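Local coordinates for glutathione-dependent peroxiredoxin (Sinorhizobium meliloti, PDB 3UMA), which probably reduces hydrogen peroxide and organic hydroperoxides to water and alcohols, using glutathione as the electron donor, at residues 56-61 and 90-95; 133-138 and 149-154; 35-40 and 122-127. One frame throughout, in Å; residues are numbered along the deposited sequence.

Contact 1: residues 56-61 and 90-95; sequences GKRVVL and RGVDDI
Val59 and Val60 run parallel to Asp94 and Ile95 as neighbouring strands, with Val59 CA 5.0 Å from Asp94 CA and Val60 N bonded to Asp94 O. Just before this pairing the second segment has one residue more, Asp93, which grips both polar atoms of the Arg58 backbone. Its N reaches Arg58 O at 2.8 Å. Its OD2 accepts a hydrogen bond from Arg58 N at 2.9 Å, nearly straight at 167°. That N-H meets the anti side of the carboxylate, tilted 25° from its plane, and CB and CG of Lys57 lie against the same oxygen. The bent Lys57 chain then drops beside Asp94, where NZ makes a weak salt bridge to OD2 at 3.4 Å; NZ also bonds to Leu53 O, and OD2 to His120. Strand 58-64, helices 70-82 and 84-88 and strand 94-99 form a beta-alpha-beta crossover of the thioredoxin fold, whose first strand leads toward the helix bearing the predicted peroxidatic Cys72. At the outer end, the extended Arg58 chain (chi1 -163°) lays its CD 3.3 Å from Gly91 O and brings NH1 to Arg90 O and Gly91 O. These two bonds are weak and meet the guanidinium at its edge; NE pairs with Glu156. With an alanine in place of Arg58, the carbonyls of Arg90 and Gly91 would probably lose this donor and Glu156 its salt-bridge partner. Gly91 suits the site, because a CB there would press on NH1 and on the preceding carbonyl. Inward, Val60 CG2 packs 4.1 Å from Val92 CG1, the side chains crossing nearly at a right angle. Val60 CG1 rests 4.2 Å from Ile95 CG2, and Ile87 of helix 84-88 touches both Val92 and Ile95.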
ATOM      1  N   GLY A  56      -2.500  -0.026 -17.788  1.00 29.98           N
ATOM      2  CA  GLY A  56      -3.785   0.270 -18.405  1.00 29.91           C
ATOM      3  C   GLY A  56      -4.834   0.524 -17.349  1.00 30.05           C
ATOM      4  O   GLY A  56      -6.030   0.428 -17.633  1.00 30.42           O
ATOM      5  N   LYS A  57      -4.393   0.844 -16.124  1.00 29.01           N
ATOM      6  CA  LYS A  57      -5.321   0.971 -14.995  1.00 28.08           C
ATOM      7  C   LYS A  57      -5.077   2.232 -14.147  1.00 26.54           C
ATOM      8  O   LYS A  57      -4.006   2.835 -14.185  1.00 25.45           O
ATOM      9  CB  LYS A  57      -5.297  -0.295 -14.117  1.00 28.94           C
ATOM     10  CG  LYS A  57      -5.954  -1.529 -14.744  1.00 31.33           C
ATOM     11  CD  LYS A  57      -5.207  -2.822 -14.378  1.00 35.70           C
ATOM     12  CE  LYS A  57      -6.000  -3.738 -13.445  1.00 38.60           C
ATOM     13  NZ  LYS A  57      -5.671  -3.560 -11.973  1.00 40.51           N
ATOM     14  N   ARG A  58      -6.105   2.632 -13.413  1.00 25.23           N
ATOM     15  CA  ARG A  58      -6.006   3.721 -12.450  1.00 25.34           C
ATOM     16  C   ARG A  58      -6.136   3.047 -11.095  1.00 24.02           C
ATOM     17  O   ARG A  58      -7.191   2.515 -10.779  1.00 23.58           O
ATOM     18  CB  ARG A  58      -7.138   4.734 -12.662  1.00 25.34           C
ATOM     19  CG  ARG A  58      -6.925   6.096 -12.017  1.00 27.75           C
ATOM     20  CD  ARG A  58      -7.660   7.206 -12.817  1.00 28.76           C
ATOM     21  NE  ARG A  58      -7.541   8.530 -12.196  1.00 30.95           N
ATOM     22  CZ  ARG A  58      -8.522   9.151 -11.541  1.00 30.59           C
ATOM     23  NH1 ARG A  58      -9.707   8.580 -11.409  1.00 31.15           N
ATOM     24  NH2 ARG A  58      -8.322  10.356 -11.019  1.00 32.84           N
ATOM     25  N   VAL A  59      -5.056   3.055 -10.321  1.00 22.76           N
ATOM     26  CA  VAL A  59      -4.990   2.274  -9.078  1.00 22.39           C
ATOM     27  C   VAL A  59      -4.669   3.155  -7.846  1.00 21.23           C
ATOM     28  O   VAL A  59      -3.823   4.035  -7.906  1.00 21.02           O
ATOM     29  CB  VAL A  59      -3.958   1.115  -9.209  1.00 22.21           C
ATOM     30  CG1 VAL A  59      -3.841   0.304  -7.921  1.00 22.22           C
ATOM     31  CG2 VAL A  59      -4.333   0.187 -10.378  1.00 22.65           C
ATOM     32  N   VAL A  60      -5.377   2.919  -6.751  1.00 20.46           N
ATOM     33  CA  VAL A  60      -5.039   3.541  -5.476  1.00 20.73           C
ATOM     34  C   VAL A  60      -4.183   2.551  -4.694  1.00 20.38           C
ATOM     35  O   VAL A  60      -4.641   1.456  -4.395  1.00 20.60           O
ATOM     36  CB  VAL A  60      -6.293   3.909  -4.669  1.00 20.68           C
ATOM     37  CG1 VAL A  60      -5.930   4.203  -3.194  1.00 21.04           C
ATOM     38  CG2 VAL A  60      -6.964   5.114  -5.294  1.00 21.30           C
ATOM     39  N   LEU A  61      -2.925   2.917  -4.439  1.00 19.76           N
ATOM     40  CA  LEU A  61      -2.036   2.100  -3.627  1.00 19.69           C
ATOM     41  C   LEU A  61      -1.774   2.796  -2.305  1.00 19.34           C
ATOM     42  O   LEU A  61      -1.345   3.950  -2.292  1.00 19.52           O
ATOM     43  CB  LEU A  61      -0.686   1.868  -4.330  1.00 19.56           C
ATOM     44  CG  LEU A  61       0.383   1.076  -3.546  1.00 19.34           C
ATOM     45  CD1 LEU A  61      -0.043  -0.378  -3.299  1.00 19.67           C
ATOM     46  CD2 LEU A  61       1.726   1.109  -4.235  1.00 20.35           C
ATOM     47  N   ARG A  90     -15.241   6.527  -8.583  1.00 34.65           N
ATOM     48  CA  ARG A  90     -14.620   7.721  -9.139  1.00 34.87           C
ATOM     49  C   ARG A  90     -13.527   7.433 -10.161  1.00 34.05           C
ATOM     50  O   ARG A  90     -12.560   8.185 -10.271  1.00 34.42           O
ATOM     51  CB  ARG A  90     -14.118   8.651  -8.032  1.00 35.76           C
ATOM     52  CG  ARG A  90     -15.216   9.508  -7.400  1.00 39.41           C
ATOM     53  CD  ARG A  90     -14.626  10.758  -6.746  1.00 44.65           C
ATOM     54  NE  ARG A  90     -15.574  11.875  -6.702  1.00 50.26           N
ATOM     55  CZ  ARG A  90     -15.768  12.751  -7.694  1.00 52.52           C
ATOM     56  NH1 ARG A  90     -15.086  12.649  -8.832  1.00 53.40           N
ATOM     57  NH2 ARG A  90     -16.655  13.733  -7.551  1.00 52.93           N
ATOM     58  N   GLY A  91     -13.690   6.367 -10.932  1.00 33.46           N
ATOM     59  CA  GLY A  91     -12.755   6.079 -12.025  1.00 32.59           C
ATOM     60  C   GLY A  91     -11.491   5.368 -11.577  1.00 31.96           C
ATOM     61  O   GLY A  91     -10.418   5.544 -12.156  1.00 32.53           O
ATOM     62  N   VAL A  92     -11.618   4.557 -10.540  1.00 30.99           N
ATOM     63  CA  VAL A  92     -10.487   3.799 -10.031  1.00 29.58           C
ATOM     64  C   VAL A  92     -10.812   2.347 -10.273  1.00 28.94           C
ATOM     65  O   VAL A  92     -11.881   1.872  -9.882  1.00 28.58           O
ATOM     66  CB  VAL A  92     -10.277   4.062  -8.515  1.00 29.42           C
ATOM     67  CG1 VAL A  92      -9.350   3.026  -7.901  1.00 27.98           C
ATOM     68  CG2 VAL A  92      -9.758   5.485  -8.286  1.00 29.02           C
ATOM     69  N   ASP A  93      -9.889   1.632 -10.902  1.00 28.34           N
ATOM     70  CA  ASP A  93     -10.123   0.220 -11.207  1.00 28.27           C
ATOM     71  C   ASP A  93      -9.855  -0.711 -10.033  1.00 28.40           C
ATOM     72  O   ASP A  93     -10.552  -1.724  -9.882  1.00 28.34           O
ATOM     73  CB  ASP A  93      -9.278  -0.207 -12.403  1.00 28.46           C
ATOM     74  CG  ASP A  93      -9.532   0.652 -13.614  1.00 29.72           C
ATOM     75  OD1 ASP A  93     -10.708   0.765 -14.000  1.00 31.43           O
ATOM     76  OD2 ASP A  93      -8.571   1.224 -14.161  1.00 30.07           O
ATOM     77  N   ASP A  94      -8.840  -0.384  -9.219  1.00 28.14           N
ATOM     78  CA  ASP A  94      -8.403  -1.296  -8.150  1.00 27.93           C
ATOM     79  C   ASP A  94      -7.844  -0.568  -6.923  1.00 26.79           C
ATOM     80  O   ASP A  94      -7.359   0.553  -7.019  1.00 25.73           O
ATOM     81  CB  ASP A  94      -7.321  -2.237  -8.697  1.00 28.55           C
ATOM     82  CG  ASP A  94      -7.555  -3.695  -8.323  1.00 31.82           C
ATOM     83  OD1 ASP A  94      -8.286  -3.980  -7.332  1.00 35.33           O
ATOM     84  OD2 ASP A  94      -6.993  -4.566  -9.036  1.00 35.04           O
ATOM     85  N   ILE A  95      -7.909  -1.225  -5.766  1.00 26.16           N
ATOM     86  CA  ILE A  95      -7.261  -0.707  -4.566  1.00 25.31           C
ATOM     87  C   ILE A  95      -6.357  -1.786  -3.973  1.00 24.32           C
ATOM     88  O   ILE A  95      -6.760  -2.957  -3.871  1.00 24.04           O
ATOM     89  CB  ILE A  95      -8.280  -0.229  -3.511  1.00 25.76           C
ATOM     90  CG1 ILE A  95      -9.289   0.750  -4.127  1.00 26.02           C
ATOM     91  CG2 ILE A  95      -7.547   0.422  -2.301  1.00 26.32           C
ATOM     92  CD1 ILE A  95     -10.527   0.988  -3.253  1.00 26.07           C
TER

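Contact 2: residues 133-138 and 149-154; sequences IGMEID and KRYSML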
ATOM      1  N   ILE A 133      11.723   2.169  -4.274  1.00 19.77           N
ATOM      2  CA  ILE A 133      11.103   3.491  -4.373  1.00 19.36           C
ATOM      3  C   ILE A 133      11.556   4.457  -3.266  1.00 19.67           C
ATOM      4  O   ILE A 133      11.097   5.598  -3.220  1.00 19.39           O
ATOM      5  CB  ILE A 133       9.584   3.414  -4.414  1.00 19.88           C
ATOM      6  CG1 ILE A 133       9.011   2.843  -3.103  1.00 18.84           C
ATOM      7  CG2 ILE A 133       9.132   2.597  -5.605  1.00 20.12           C
ATOM      8  CD1 ILE A 133       7.527   3.032  -2.993  1.00 16.15           C
ATOM      9  N   GLY A 134      12.479   4.006  -2.412  1.00 19.12           N
ATOM     10  CA  GLY A 134      13.074   4.862  -1.379  1.00 18.99           C
ATOM     11  C   GLY A 134      12.168   5.167  -0.189  1.00 19.08           C
ATOM     12  O   GLY A 134      12.312   6.220   0.452  1.00 17.57           O
HETATM   13  N   MSE A 135      11.247   4.247   0.104  1.00 18.69           N
HETATM   14  CA  MSE A 135      10.270   4.438   1.169  1.00 20.23           C
HETATM   15  C   MSE A 135      10.548   3.657   2.461  1.00 20.48           C
HETATM   16  O   MSE A 135       9.630   3.420   3.250  1.00 20.31           O
HETATM   17  CB  MSE A 135       8.859   4.117   0.648  1.00 21.06           C
HETATM   18  CG  MSE A 135       8.301   5.137  -0.355  1.00 23.48           C
HETATM   19 SE   MSE A 135       7.961   6.932   0.432  1.00 35.35          SE
HETATM   20  CE  MSE A 135       9.486   7.951  -0.164  1.00 29.66           C
ATOM     21  N   GLU A 136      11.797   3.251   2.685  1.00 20.88           N
ATOM     22  CA  GLU A 136      12.126   2.489   3.909  1.00 22.21           C
ATOM     23  C   GLU A 136      12.037   3.352   5.151  1.00 20.58           C
ATOM     24  O   GLU A 136      12.358   4.530   5.108  1.00 20.46           O
ATOM     25  CB  GLU A 136      13.561   2.000   3.901  1.00 22.33           C
ATOM     26  CG  GLU A 136      13.854   0.812   3.096  1.00 26.89           C
ATOM     27  CD  GLU A 136      15.332   0.821   2.741  1.00 32.22           C
ATOM     28  OE1 GLU A 136      15.777   1.805   2.104  1.00 33.76           O
ATOM     29  OE2 GLU A 136      16.050  -0.121   3.131  1.00 35.61           O
ATOM     30  N   ILE A 137      11.664   2.736   6.267  1.00 19.59           N
ATOM     31  CA  ILE A 137      11.725   3.409   7.552  1.00 18.88           C
ATOM     32  C   ILE A 137      12.156   2.405   8.618  1.00 18.59           C
ATOM     33  O   ILE A 137      11.821   1.215   8.559  1.00 18.16           O
ATOM     34  CB  ILE A 137      10.352   4.107   7.882  1.00 19.20           C
ATOM     35  CG1 ILE A 137      10.475   5.095   9.053  1.00 20.49           C
ATOM     36  CG2 ILE A 137       9.240   3.088   8.135  1.00 18.15           C
ATOM     37  CD1 ILE A 137       9.085   5.540   9.612  1.00 22.91           C
ATOM     38  N   ASP A 138      12.902   2.892   9.595  1.00 18.97           N
ATOM     39  CA  ASP A 138      13.359   2.070  10.696  1.00 19.49           C
ATOM     40  C   ASP A 138      12.412   2.263  11.877  1.00 19.39           C
ATOM     41  O   ASP A 138      12.368   3.337  12.495  1.00 19.83           O
ATOM     42  CB  ASP A 138      14.795   2.466  11.075  1.00 19.84           C
ATOM     43  CG  ASP A 138      15.463   1.460  11.998  1.00 21.70           C
ATOM     44  OD1 ASP A 138      14.765   0.686  12.694  1.00 25.10           O
ATOM     45  OD2 ASP A 138      16.704   1.460  12.039  1.00 24.95           O
ATOM     46  N   LYS A 149       7.456   3.339   5.133  1.00 14.34           N
ATOM     47  CA  LYS A 149       6.703   4.560   5.471  1.00 15.37           C
ATOM     48  C   LYS A 149       5.221   4.410   5.125  1.00 15.41           C
ATOM     49  O   LYS A 149       4.859   3.679   4.175  1.00 14.96           O
ATOM     50  CB  LYS A 149       7.258   5.752   4.689  1.00 15.87           C
ATOM     51  CG  LYS A 149       8.581   6.214   5.209  1.00 17.38           C
ATOM     52  CD  LYS A 149       9.066   7.453   4.505  1.00 21.66           C
ATOM     53  CE  LYS A 149      10.205   8.037   5.308  1.00 25.35           C
ATOM     54  NZ  LYS A 149      10.970   9.017   4.508  1.00 30.36           N
ATOM     55  N   ARG A 150       4.357   5.083   5.888  1.00 14.46           N
ATOM     56  CA  ARG A 150       2.944   5.187   5.499  1.00 14.72           C
ATOM     57  C   ARG A 150       2.792   6.198   4.343  1.00 14.83           C
ATOM     58  O   ARG A 150       3.300   7.315   4.417  1.00 15.33           O
ATOM     59  CB  ARG A 150       2.067   5.563   6.694  1.00 14.15           C
ATOM     60  CG  ARG A 150       0.565   5.561   6.405  1.00 14.58           C
ATOM     61  CD  ARG A 150      -0.313   5.867   7.659  1.00 13.11           C
ATOM     62  NE  ARG A 150       0.214   5.248   8.878  1.00 10.93           N
ATOM     63  CZ  ARG A 150       0.078   3.966   9.220  1.00 12.31           C
ATOM     64  NH1 ARG A 150      -0.575   3.094   8.459  1.00 11.14           N
ATOM     65  NH2 ARG A 150       0.645   3.537  10.330  1.00 14.62           N
ATOM     66  N   TYR A 151       2.111   5.793   3.274  1.00 14.88           N
ATOM     67  CA  TYR A 151       1.864   6.673   2.128  1.00 15.16           C
ATOM     68  C   TYR A 151       0.635   6.181   1.386  1.00 15.75           C
ATOM     69  O   TYR A 151       0.175   5.054   1.611  1.00 16.29           O
ATOM     70  CB  TYR A 151       3.089   6.802   1.178  1.00 14.48           C
ATOM     71  CG  TYR A 151       3.507   5.510   0.467  1.00 15.96           C
ATOM     72  CD1 TYR A 151       2.745   4.981  -0.591  1.00 15.51           C
ATOM     73  CD2 TYR A 151       4.660   4.815   0.861  1.00 15.44           C
ATOM     74  CE1 TYR A 151       3.115   3.798  -1.245  1.00 16.24           C
ATOM     75  CE2 TYR A 151       5.050   3.628   0.210  1.00 15.09           C
ATOM     76  CZ  TYR A 151       4.271   3.128  -0.847  1.00 17.37           C
ATOM     77  OH  TYR A 151       4.626   1.944  -1.476  1.00 16.74           O
ATOM     78  N   SER A 152       0.080   7.039   0.539  1.00 16.15           N
ATOM     79  CA  SER A 152      -0.895   6.603  -0.448  1.00 17.06           C
ATOM     80  C   SER A 152      -0.497   7.240  -1.777  1.00 17.56           C
ATOM     81  O   SER A 152       0.180   8.278  -1.815  1.00 17.62           O
ATOM     82  CB  SER A 152      -2.325   7.003  -0.073  1.00 16.68           C
ATOM     83  OG  SER A 152      -2.459   8.400  -0.207  1.00 16.12           O
HETATM   84  N   MSE A 153      -0.884   6.608  -2.870  1.00 17.87           N
HETATM   85  CA  MSE A 153      -0.576   7.178  -4.163  1.00 19.65           C
HETATM   86  C   MSE A 153      -1.657   6.808  -5.150  1.00 19.98           C
HETATM   87  O   MSE A 153      -2.276   5.757  -5.031  1.00 19.83           O
HETATM   88  CB  MSE A 153       0.824   6.776  -4.661  1.00 19.74           C
HETATM   89  CG  MSE A 153       1.080   5.298  -4.699  1.00 23.71           C
HETATM   90 SE   MSE A 153       2.804   4.856  -5.515  1.00 36.40          SE
HETATM   91  CE  MSE A 153       4.116   5.477  -4.215  1.00 27.05           C
ATOM     92  N   LEU A 154      -1.925   7.721  -6.076  1.00 21.14           N
ATOM     93  CA  LEU A 154      -2.759   7.422  -7.241  1.00 22.07           C
ATOM     94  C   LEU A 154      -1.833   7.117  -8.418  1.00 22.42           C
ATOM     95  O   LEU A 154      -0.945   7.907  -8.759  1.00 22.38           O
ATOM     96  CB  LEU A 154      -3.712   8.588  -7.554  1.00 22.24           C
ATOM     97  CG  LEU A 154      -4.652   8.460  -8.767  1.00 23.20           C
ATOM     98  CD1 LEU A 154      -5.596   7.272  -8.606  1.00 22.10           C
ATOM     99  CD2 LEU A 154      -5.439   9.763  -8.964  1.00 24.12           C
TER
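Ile133 begins the contact by pushing CD1 toward the hydroxyl end of Tyr151, 3.4 Å from OH, with CE of Met153 (selenomethionine) a looser neighbour at 4.4 Å. Ile133 and Tyr151 approach from opposite directions. Gly134 closes the preceding helix 128-132 in a Schellman motif, its positive phi suiting a glycine, and turns the chain toward the strand. Met135, also a selenomethionine, folds back at chi2 (-66°) to lay CG 3.6 Å from Tyr151 CE2. Its SE stands 4.9 Å from the ring centroid in an oblique Met-aromatic contact. The backbone of the same residue supplies the hydrogen bond of the contact: Lys149 N donates to Met135 O at 2.9 Å, almost straight (165°). Past Glu136, Ile137 places CB 3.8 Å from Lys149 CG, and its CG2 lies over the Lys149 backbone N. Here strands 136-139 and 147-156 come together as a beta hairpin, with Ile137 bonded to Arg147 through the backbone. Arg150 leaves on the side away from 133-138, and its side chain touches Cys72, the predicted peroxidatic cysteine. The backbone bond thus fixes the pairing, while residues 133-138 hold the Tyr151 ring by dispersion and the Met-aromatic contact, without a hydrogen bond.

Contact 3: residues 35-40 and 122-127; sequences ATFKEK and LSDWNA
Lys38 and Ser123 make the one backbone bridge, an antiparallel hydrogen-bonded pair in which Ser123 N donates to Lys38 O at 3.0 Å. The bond is close to linear, 160° at the hydrogen, and Ser123 CB lies 3.3 Å from the same carbonyl oxygen. Apolar contact comes chiefly from Phe37 and Leu122, whose side chains cross at a slant. Leu122 CD1 sits over one face of the ring, 4.1 Å from its centroid and offset toward the rim, a CH-pi contact, and Leu122 CB backs onto Phe37 CB at 3.9 Å. With CG anti to its own carbonyl carbon (chi1 -57°), Phe37 brings its edge up to the second segment: CD1 is 3.7 Å from Ser123 O, in the ring plane, and Asp124 CB also lies at that edge. Among the polar groups, Glu39 OE1 flanks Leu122 CD2 at 3.8 Å, but the carboxylate is committed to His120 ND1 and Phe121 N, and so clasps the same strand just ahead of Leu122. Ser123 OG is bonded to Asn101 O. A type I turn, closed by Ala127 N to Asp124 O at 2.7 Å, leads into helix 128-132; Asp124 reaches into that helix, bonding to Phe129 N and Thr130 OG1. The hairpin of strands 36-41 and 44-49 thus lies against strand 120-123 of the main sheet, which on its other side pairs with strand 94-99. Phe37 meets Phe129 edge-to-face and touches Val98, while Leu103 and Met106 of helix 103-113 touch the side chain of Ser123.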
ATOM      1  N   ALA A  35       7.958  -4.978 -10.002  1.00 25.28           N
ATOM      2  CA  ALA A  35       8.079  -5.766  -8.772  1.00 24.84           C
ATOM      3  C   ALA A  35       7.034  -6.855  -8.780  1.00 24.80           C
ATOM      4  O   ALA A  35       6.083  -6.800  -9.552  1.00 24.39           O
ATOM      5  CB  ALA A  35       7.900  -4.865  -7.510  1.00 24.40           C
ATOM      6  N   THR A  36       7.210  -7.847  -7.921  1.00 25.53           N
ATOM      7  CA  THR A  36       6.211  -8.882  -7.761  1.00 27.10           C
ATOM      8  C   THR A  36       5.806  -8.944  -6.297  1.00 27.12           C
ATOM      9  O   THR A  36       6.631  -8.744  -5.411  1.00 28.11           O
ATOM     10  CB  THR A  36       6.743 -10.261  -8.205  1.00 27.42           C
ATOM     11  OG1 THR A  36       7.832 -10.640  -7.358  1.00 30.65           O
ATOM     12  CG2 THR A  36       7.258 -10.208  -9.652  1.00 28.45           C
ATOM     13  N   PHE A  37       4.545  -9.243  -6.044  1.00 26.64           N
ATOM     14  CA  PHE A  37       4.037  -9.313  -4.696  1.00 26.69           C
ATOM     15  C   PHE A  37       3.311 -10.623  -4.565  1.00 27.14           C
ATOM     16  O   PHE A  37       2.616 -11.030  -5.472  1.00 27.01           O
ATOM     17  CB  PHE A  37       3.043  -8.182  -4.422  1.00 25.18           C
ATOM     18  CG  PHE A  37       3.603  -6.813  -4.652  1.00 24.31           C
ATOM     19  CD1 PHE A  37       4.359  -6.179  -3.665  1.00 21.93           C
ATOM     20  CD2 PHE A  37       3.366  -6.142  -5.851  1.00 22.29           C
ATOM     21  CE1 PHE A  37       4.894  -4.916  -3.871  1.00 20.55           C
ATOM     22  CE2 PHE A  37       3.890  -4.865  -6.063  1.00 22.49           C
ATOM     23  CZ  PHE A  37       4.654  -4.247  -5.065  1.00 21.67           C
ATOM     24  N   LYS A  38       3.475 -11.286  -3.435  1.00 28.06           N
ATOM     25  CA  LYS A  38       2.683 -12.461  -3.157  1.00 29.39           C
ATOM     26  C   LYS A  38       1.441 -12.059  -2.387  1.00 30.73           C
ATOM     27  O   LYS A  38       1.452 -11.093  -1.612  1.00 30.58           O
ATOM     28  CB  LYS A  38       3.507 -13.503  -2.408  1.00 29.66           C
ATOM     29  CG  LYS A  38       4.784 -13.910  -3.156  1.00 31.54           C
ATOM     30  CD  LYS A  38       4.956 -15.412  -3.230  1.00 35.54           C
ATOM     31  CE  LYS A  38       6.162 -15.780  -4.078  1.00 38.78           C
ATOM     32  NZ  LYS A  38       6.011 -17.153  -4.638  1.00 42.31           N
ATOM     33  N   GLU A  39       0.366 -12.793  -2.614  1.00 32.08           N
ATOM     34  CA  GLU A  39      -0.915 -12.461  -2.048  1.00 34.11           C
ATOM     35  C   GLU A  39      -1.750 -13.723  -1.875  1.00 35.86           C
ATOM     36  O   GLU A  39      -1.874 -14.522  -2.800  1.00 35.90           O
ATOM     37  CB  GLU A  39      -1.658 -11.447  -2.940  1.00 33.93           C
ATOM     38  CG  GLU A  39      -3.114 -11.233  -2.519  1.00 33.74           C
ATOM     39  CD  GLU A  39      -3.828 -10.113  -3.255  1.00 34.51           C
ATOM     40  OE1 GLU A  39      -3.396  -9.717  -4.365  1.00 35.92           O
ATOM     41  OE2 GLU A  39      -4.847  -9.635  -2.714  1.00 33.41           O
ATOM     42  N   LYS A  40      -2.307 -13.887  -0.681  1.00 38.44           N
ATOM     43  CA  LYS A  40      -3.268 -14.937  -0.385  1.00 41.19           C
ATOM     44  C   LYS A  40      -4.648 -14.469  -0.795  1.00 43.00           C
ATOM     45  O   LYS A  40      -5.188 -13.531  -0.217  1.00 43.93           O
ATOM     46  CB  LYS A  40      -3.268 -15.264   1.115  1.00 41.24           C
ATOM     47  CG  LYS A  40      -2.862 -16.684   1.465  1.00 41.76           C
ATOM     48  CD  LYS A  40      -2.676 -16.851   2.971  1.00 43.15           C
ATOM     49  CE  LYS A  40      -2.857 -18.308   3.410  1.00 45.06           C
ATOM     50  NZ  LYS A  40      -2.029 -18.688   4.613  1.00 45.38           N
ATOM     51  N   LEU A 122      -1.004  -6.970  -0.496  1.00 18.35           N
ATOM     52  CA  LEU A 122       0.252  -7.291  -1.127  1.00 17.80           C
ATOM     53  C   LEU A 122       1.361  -7.399  -0.094  1.00 18.06           C
ATOM     54  O   LEU A 122       1.585  -6.474   0.697  1.00 17.60           O
ATOM     55  CB  LEU A 122       0.625  -6.212  -2.159  1.00 17.15           C
ATOM     56  CG  LEU A 122      -0.395  -5.864  -3.252  1.00 18.00           C
ATOM     57  CD1 LEU A 122       0.140  -4.732  -4.126  1.00 16.47           C
ATOM     58  CD2 LEU A 122      -0.703  -7.112  -4.097  1.00 18.21           C
ATOM     59  N   SER A 123       2.073  -8.516  -0.143  1.00 17.46           N
ATOM     60  CA  SER A 123       3.202  -8.767   0.712  1.00 17.25           C
ATOM     61  C   SER A 123       4.481  -8.320   0.009  1.00 17.84           C
ATOM     62  O   SER A 123       4.785  -8.795  -1.102  1.00 19.59           O
ATOM     63  CB  SER A 123       3.244 -10.260   1.073  1.00 16.89           C
ATOM     64  OG  SER A 123       4.551 -10.656   1.410  1.00 14.94           O
ATOM     65  N   ASP A 124       5.184  -7.368   0.618  1.00 16.91           N
ATOM     66  CA  ASP A 124       6.524  -6.932   0.191  1.00 17.01           C
ATOM     67  C   ASP A 124       7.529  -7.382   1.269  1.00 16.60           C
ATOM     68  O   ASP A 124       8.251  -6.561   1.883  1.00 15.95           O
ATOM     69  CB  ASP A 124       6.557  -5.409  -0.009  1.00 16.67           C
ATOM     70  CG  ASP A 124       7.834  -4.924  -0.659  1.00 17.02           C
ATOM     71  OD1 ASP A 124       8.422  -5.667  -1.460  1.00 18.68           O
ATOM     72  OD2 ASP A 124       8.276  -3.787  -0.373  1.00 17.36           O
ATOM     73  N   TRP A 125       7.578  -8.701   1.468  1.00 16.77           N
ATOM     74  CA  TRP A 125       8.174  -9.314   2.664  1.00 17.57           C
ATOM     75  C   TRP A 125       9.604  -8.826   2.929  1.00 18.29           C
ATOM     76  O   TRP A 125       9.966  -8.545   4.068  1.00 18.32           O
ATOM     77  CB  TRP A 125       8.077 -10.859   2.627  1.00 17.42           C
ATOM     78  CG  TRP A 125       9.092 -11.494   1.697  1.00 17.43           C
ATOM     79  CD1 TRP A 125       8.926 -11.791   0.356  1.00 18.23           C
ATOM     80  CD2 TRP A 125      10.439 -11.839   2.020  1.00 17.14           C
ATOM     81  NE1 TRP A 125      10.095 -12.308  -0.154  1.00 18.52           N
ATOM     82  CE2 TRP A 125      11.034 -12.362   0.845  1.00 19.35           C
ATOM     83  CE3 TRP A 125      11.207 -11.758   3.194  1.00 18.50           C
ATOM     84  CZ2 TRP A 125      12.361 -12.800   0.807  1.00 19.23           C
ATOM     85  CZ3 TRP A 125      12.529 -12.204   3.161  1.00 20.05           C
ATOM     86  CH2 TRP A 125      13.094 -12.710   1.968  1.00 20.29           C
ATOM     87  N   ASN A 126      10.408  -8.711   1.876  1.00 18.55           N
ATOM     88  CA  ASN A 126      11.789  -8.296   2.041  1.00 19.12           C
ATOM     89  C   ASN A 126      12.005  -6.835   1.735  1.00 18.41           C
ATOM     90  O   ASN A 126      13.151  -6.395   1.617  1.00 17.81           O
ATOM     91  CB  ASN A 126      12.712  -9.145   1.163  1.00 20.95           C
ATOM     92  CG  ASN A 126      12.369  -9.041  -0.325  1.00 24.28           C
ATOM     93  OD1 ASN A 126      11.445  -8.308  -0.715  1.00 28.91           O
ATOM     94  ND2 ASN A 126      13.121  -9.771  -1.166  1.00 26.92           N
ATOM     95  N   ALA A 127      10.910  -6.079   1.601  1.00 17.42           N
ATOM     96  CA  ALA A 127      11.012  -4.653   1.296  1.00 17.69           C
ATOM     97  C   ALA A 127      11.707  -4.332  -0.027  1.00 17.16           C
ATOM     98  O   ALA A 127      12.234  -3.225  -0.170  1.00 17.42           O
ATOM     99  CB  ALA A 127      11.714  -3.880   2.459  1.00 17.58           C
TER

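The mixed sheet of the thioredoxin fold ties the three contacts together. Its strands 120-123, 94-99, 58-64 and 147-156 lie next to one another in that order, so contact 3 sits at one side, contact 1 joins the middle pair and contact 2 adds the hairpin beyond. Contacts 1 and 2, with centres about 18 Å apart, touch directly where Leu61 O probably accepts a hydrogen bond from Met153 N. Contact 3 lies about 19 Å from contact 1 and about 14 Å from contact 2, centre to centre, touching neither. Along the chain, contact 3 spans contact 1, and contact 2 follows both. Contact 2 comes nearest the predicted active-site cysteine, its Ile137 side chain about 10 Å from that of Cys72.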